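Local atomic coordinates of putative peroxiredoxin MT2298 (Mycobacterium tuberculosis, PDB entry 5C04), a protein that probably reduces hydrogen peroxide and organic hydroperoxides, and perhaps peroxynitrite, as a mycoredoxin-dependent thiol peroxidase protecting the cell against oxidative stress. Residues A[66-78]-A[88-100]. The protein carries 1 engineered substitution. Numbering follows the deposited sequence. Where two conformers were deposited one is given.
Sequences AALAISVGPPPTH and TFPLLSDFWPHGA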
loop_
_atom_site.group_PDB
_atom_site.type_symbol
_atom_site.label_atom_id
_atom_site.label_comp_id
_atom_site.label_asym_id
_atom_site.label_seq_id
_atom_site.Cartn_x
_atom_site.Cartn_y
_atom_site.Cartn_z
ATOM N N ALA A 66 -12.280 -21.168 7.848
ATOM C CA ALA A 66 -12.296 -19.771 7.435
ATOM C C ALA A 66 -11.021 -19.509 6.657
ATOM O O ALA A 66 -10.020 -20.199 6.856
ATOM C CB ALA A 66 -12.371 -18.852 8.634
ATOM N N ALA A 67 -11.071 -18.540 5.744
ATOM C CA ALA A 67 -9.896 -18.156 4.974
ATOM C C ALA A 67 -9.664 -16.652 5.084
ATOM O O ALA A 67 -10.596 -15.873 4.927
ATOM C CB ALA A 67 -10.047 -18.546 3.526
ATOM N N LEU A 68 -8.411 -16.297 5.337
ATOM C CA LEU A 68 -8.005 -14.887 5.463
ATOM C C LEU A 68 -6.818 -14.630 4.571
ATOM O O LEU A 68 -5.792 -15.290 4.697
ATOM C CB LEU A 68 -7.603 -14.576 6.908
ATOM C CG LEU A 68 -8.612 -14.980 7.992
ATOM C CD1 LEU A 68 -8.023 -14.883 9.388
ATOM C CD2 LEU A 68 -9.847 -14.122 7.887
ATOM N N ALA A 69 -6.938 -13.636 3.701
ATOM C CA ALA A 69 -5.819 -13.230 2.863
ATOM C C ALA A 69 -5.110 -12.102 3.616
ATOM O O ALA A 69 -5.798 -11.298 4.250
ATOM C CB ALA A 69 -6.305 -12.797 1.500
ATOM N N ILE A 70 -3.791 -12.113 3.659
ATOM C CA ILE A 70 -3.031 -11.054 4.366
ATOM C C ILE A 70 -1.942 -10.484 3.477
ATOM O O ILE A 70 -1.140 -11.225 2.911
ATOM C CB ILE A 70 -2.361 -11.636 5.633
ATOM C CG1 ILE A 70 -3.421 -12.313 6.527
ATOM C CG2 ILE A 70 -1.553 -10.579 6.390
ATOM C CD1 ILE A 70 -2.883 -13.067 7.743
ATOM N N SER A 71 -1.887 -9.153 3.389
ATOM C CA SER A 71 -0.904 -8.481 2.557
ATOM C C SER A 71 -0.599 -7.134 3.185
ATOM O O SER A 71 -1.361 -6.679 4.033
ATOM C CB SER A 71 -1.470 -8.312 1.157
ATOM O OG SER A 71 -0.442 -7.992 0.237
ATOM N N VAL A 72 0.482 -6.488 2.720
ATOM C CA VAL A 72 0.882 -5.196 3.289
ATOM C C VAL A 72 0.034 -3.997 2.852
ATOM O O VAL A 72 0.274 -2.891 3.357
ATOM C CB VAL A 72 2.390 -4.915 3.059
ATOM C CG1 VAL A 72 3.265 -5.954 3.752
ATOM C CG2 VAL A 72 2.714 -4.752 1.586
ATOM N N GLY A 73 -0.966 -4.166 1.984
ATOM C CA GLY A 73 -1.789 -3.047 1.572
ATOM C C GLY A 73 -2.754 -2.592 2.641
ATOM O O GLY A 73 -3.181 -3.404 3.459
ATOM N N PRO A 74 -3.127 -1.316 2.636
ATOM C CA PRO A 74 -4.118 -0.791 3.546
ATOM C C PRO A 74 -5.544 -1.098 3.096
ATOM O O PRO A 74 -5.775 -1.464 1.942
ATOM C CB PRO A 74 -3.828 0.699 3.536
ATOM C CG PRO A 74 -3.361 0.961 2.150
ATOM C CD PRO A 74 -2.617 -0.281 1.718
ATOM N N PRO A 75 -6.529 -0.900 3.990
ATOM C CA PRO A 75 -7.880 -1.303 3.615
ATOM C C PRO A 75 -8.455 -0.680 2.349
ATOM O O PRO A 75 -9.126 -1.368 1.633
ATOM C CB PRO A 75 -8.722 -0.973 4.864
ATOM C CG PRO A 75 -7.737 -1.094 5.966
ATOM C CD PRO A 75 -6.428 -0.558 5.403
ATOM N N PRO A 76 -8.197 0.615 2.056
ATOM C CA PRO A 76 -8.807 1.154 0.816
ATOM C C PRO A 76 -8.325 0.442 -0.453
ATOM O O PRO A 76 -9.092 0.299 -1.397
ATOM C CB PRO A 76 -8.378 2.634 0.823
ATOM C CG PRO A 76 -8.184 2.946 2.265
ATOM C CD PRO A 76 -7.598 1.687 2.877
ATOM N N THR A 77 -7.043 0.054 -0.493
ATOM C CA THR A 77 -6.556 -0.737 -1.611
ATOM C C THR A 77 -7.316 -2.044 -1.737
ATOM O O THR A 77 -7.743 -2.445 -2.825
ATOM C CB THR A 77 -5.052 -1.005 -1.451
ATOM O OG1 THR A 77 -4.360 0.251 -1.581
ATOM C CG2 THR A 77 -4.514 -1.972 -2.485
ATOM N N HIS A 78 -7.429 -2.728 -0.599
ATOM C CA HIS A 78 -8.086 -4.026 -0.577
ATOM C C HIS A 78 -9.572 -3.939 -0.843
ATOM O O HIS A 78 -10.120 -4.834 -1.484
ATOM C CB HIS A 78 -7.785 -4.729 0.728
ATOM C CG HIS A 78 -6.347 -5.135 0.854
ATOM N ND1 HIS A 78 -5.770 -5.463 2.050
ATOM C CD2 HIS A 78 -5.362 -5.226 -0.078
ATOM C CE1 HIS A 78 -4.498 -5.773 1.859
ATOM N NE2 HIS A 78 -4.220 -5.628 0.578
ATOM N N THR A 88 -15.327 -11.818 -1.564
ATOM C CA THR A 88 -16.179 -11.608 -0.382
ATOM C C THR A 88 -15.566 -12.094 0.925
ATOM O O THR A 88 -16.155 -11.905 1.998
ATOM C CB THR A 88 -17.547 -12.295 -0.553
ATOM O OG1 THR A 88 -17.355 -13.703 -0.695
ATOM C CG2 THR A 88 -18.273 -11.752 -1.768
ATOM N N PHE A 89 -14.418 -12.760 0.850
ATOM C CA PHE A 89 -13.689 -13.181 2.036
ATOM C C PHE A 89 -12.849 -12.010 2.571
ATOM O O PHE A 89 -12.659 -11.014 1.848
ATOM C CB PHE A 89 -12.816 -14.419 1.729
ATOM C CG PHE A 89 -11.918 -14.261 0.512
ATOM C CD1 PHE A 89 -12.371 -14.605 -0.760
ATOM C CD2 PHE A 89 -10.631 -13.735 0.634
ATOM C CE1 PHE A 89 -11.560 -14.439 -1.873
ATOM C CE2 PHE A 89 -9.820 -13.568 -0.492
ATOM C CZ PHE A 89 -10.286 -13.939 -1.741
ATOM N N PRO A 90 -12.310 -12.125 3.802
ATOM C CA PRO A 90 -11.509 -11.029 4.351
ATOM C C PRO A 90 -10.107 -10.937 3.754
ATOM O O PRO A 90 -9.382 -11.937 3.681
ATOM C CB PRO A 90 -11.412 -11.346 5.854
ATOM C CG PRO A 90 -12.505 -12.332 6.108
ATOM C CD PRO A 90 -12.646 -13.119 4.852
ATOM N N LEU A 91 -9.758 -9.721 3.335
ATOM C CA LEU A 91 -8.395 -9.336 2.981
ATOM C C LEU A 91 -7.945 -8.449 4.106
ATOM O O LEU A 91 -8.600 -7.422 4.370
ATOM C CB LEU A 91 -8.373 -8.547 1.693
ATOM C CG LEU A 91 -8.497 -9.348 0.392
ATOM C CD1 LEU A 91 -9.878 -9.907 0.140
ATOM C CD2 LEU A 91 -8.125 -8.472 -0.793
ATOM N N LEU A 92 -6.876 -8.863 4.783
ATOM C CA LEU A 92 -6.379 -8.169 5.971
ATOM C C LEU A 92 -5.155 -7.350 5.680
ATOM O O LEU A 92 -4.319 -7.745 4.860
ATOM C CB LEU A 92 -6.040 -9.147 7.078
ATOM C CG LEU A 92 -7.151 -10.107 7.463
ATOM C CD1 LEU A 92 -6.702 -10.850 8.706
ATOM C CD2 LEU A 92 -8.490 -9.417 7.678
ATOM N N SER A 93 -5.047 -6.202 6.366
ATOM C CA SER A 93 -3.971 -5.227 6.115
ATOM C C SER A 93 -2.833 -5.322 7.116
ATOM O O SER A 93 -2.992 -4.908 8.273
ATOM C CB SER A 93 -4.538 -3.810 6.169
ATOM O OG SER A 93 -5.373 -3.574 5.076
ATOM N N ASP A 94 -1.693 -5.844 6.669
ATOM C CA ASP A 94 -0.472 -5.907 7.469
ATOM C C ASP A 94 0.369 -4.643 7.142
ATOM O O ASP A 94 1.527 -4.722 6.745
ATOM C CB ASP A 94 0.271 -7.228 7.149
ATOM C CG ASP A 94 1.382 -7.556 8.148
ATOM O OD1 ASP A 94 1.391 -7.025 9.297
ATOM O OD2 ASP A 94 2.283 -8.343 7.779
ATOM N N PHE A 95 -0.264 -3.494 7.360
ATOM C CA PHE A 95 0.140 -2.219 6.738
ATOM C C PHE A 95 1.041 -1.327 7.594
ATOM O O PHE A 95 2.030 -0.769 7.094
ATOM C CB PHE A 95 -1.114 -1.442 6.374
ATOM C CG PHE A 95 -0.860 -0.014 5.948
ATOM C CD1 PHE A 95 -0.384 0.254 4.673
ATOM C CD2 PHE A 95 -1.149 1.041 6.798
ATOM C CE1 PHE A 95 -0.142 1.545 4.268
ATOM C CE2 PHE A 95 -0.904 2.331 6.407
ATOM C CZ PHE A 95 -0.410 2.576 5.146
ATOM N N TRP A 96 0.690 -1.174 8.863
ATOM C CA TRP A 96 1.452 -0.298 9.754
ATOM C C TRP A 96 1.192 -0.734 11.192
ATOM O O TRP A 96 0.079 -0.556 11.691
ATOM C CB TRP A 96 1.035 1.152 9.535
ATOM C CG TRP A 96 1.910 2.116 10.261
ATOM C CD1 TRP A 96 1.580 2.909 11.332
ATOM C CD2 TRP A 96 3.264 2.419 9.945
ATOM N NE1 TRP A 96 2.648 3.695 11.688
ATOM C CE2 TRP A 96 3.703 3.400 10.865
ATOM C CE3 TRP A 96 4.149 1.971 8.973
ATOM C CZ2 TRP A 96 4.990 3.940 10.817
ATOM C CZ3 TRP A 96 5.423 2.500 8.939
ATOM C CH2 TRP A 96 5.833 3.459 9.852
ATOM N N PRO A 97 2.176 -1.336 11.858
ATOM C CA PRO A 97 3.543 -1.546 11.359
ATOM C C PRO A 97 3.637 -2.427 10.111
ATOM O O PRO A 97 2.926 -3.431 9.998
ATOM C CB PRO A 97 4.252 -2.235 12.528
ATOM C CG PRO A 97 3.160 -2.826 13.337
ATOM C CD PRO A 97 1.978 -1.930 13.194
ATOM N N HIS A 98 4.529 -2.045 9.204
ATOM C CA HIS A 98 4.604 -2.607 7.841
ATOM C C HIS A 98 5.160 -4.046 7.866
ATOM O O HIS A 98 6.326 -4.270 8.173
ATOM C CB HIS A 98 5.493 -1.689 7.001
ATOM C CG HIS A 98 5.585 -2.037 5.544
ATOM N ND1 HIS A 98 5.447 -1.103 4.540
ATOM C CD2 HIS A 98 5.898 -3.199 4.920
ATOM C CE1 HIS A 98 5.652 -1.666 3.368
ATOM N NE2 HIS A 98 5.908 -2.949 3.573
ATOM N N GLY A 99 4.309 -5.025 7.529
ATOM C CA GLY A 99 4.756 -6.399 7.511
ATOM C C GLY A 99 4.966 -7.072 8.866
ATOM O O GLY A 99 5.604 -8.124 8.907
ATOM N N ALA A 100 4.422 -6.517 9.951
ATOM C CA ALA A 100 4.722 -7.071 11.303
ATOM C C ALA A 100 4.206 -8.495 11.470
ATOM O O ALA A 100 4.908 -9.358 12.006
ATOM C CB ALA A 100 4.150 -6.177 12.387
HETATM O O HOH W 1 2.440 -1.062 3.958
HETATM O O HOH W 2 -7.603 -4.838 4.104
#
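With chi1 at -69°, Ser93 holds OG anti to its carbonyl carbon and beside its N, which brings the hydroxyl to the turn leading into helix 75-85; there OG donates to Gly73 O at 2.7 Å. Phe95 instead sets its ring anti to the backbone N (chi1 170°), and Pro74 CB comes over one face, 3.8 Å from the ring centroid and 17° off the normal, a CH-pi contact. Val72 O lies at the edge of the same ring, in its plane. A water gives a second link at Ser93: it donates to OG and to Leu91 O, and lies 2.8 Å from His78 ND1, in the imidazole plane. Between the strands and just past them, Ala69 N bonds to Pro90 O, Leu92 N to Ala69 O at 2.7 Å, Ser71 N to Leu92 O, and Asp94 N to Ser71 O, all with nearly straight N-H...O geometry. Leu68 CD2 packs on Pro90 CG at 3.7 Å. In the conformer given, Ser71 OG bonds to His38 O, about 6 Å between side chains from Cys46, probably the active-site cysteine. Parallel strands 65-71 and 91-93, joined through helix 75-85, form a beta-alpha-beta crossover of the thioredoxin fold found in peroxiredoxins.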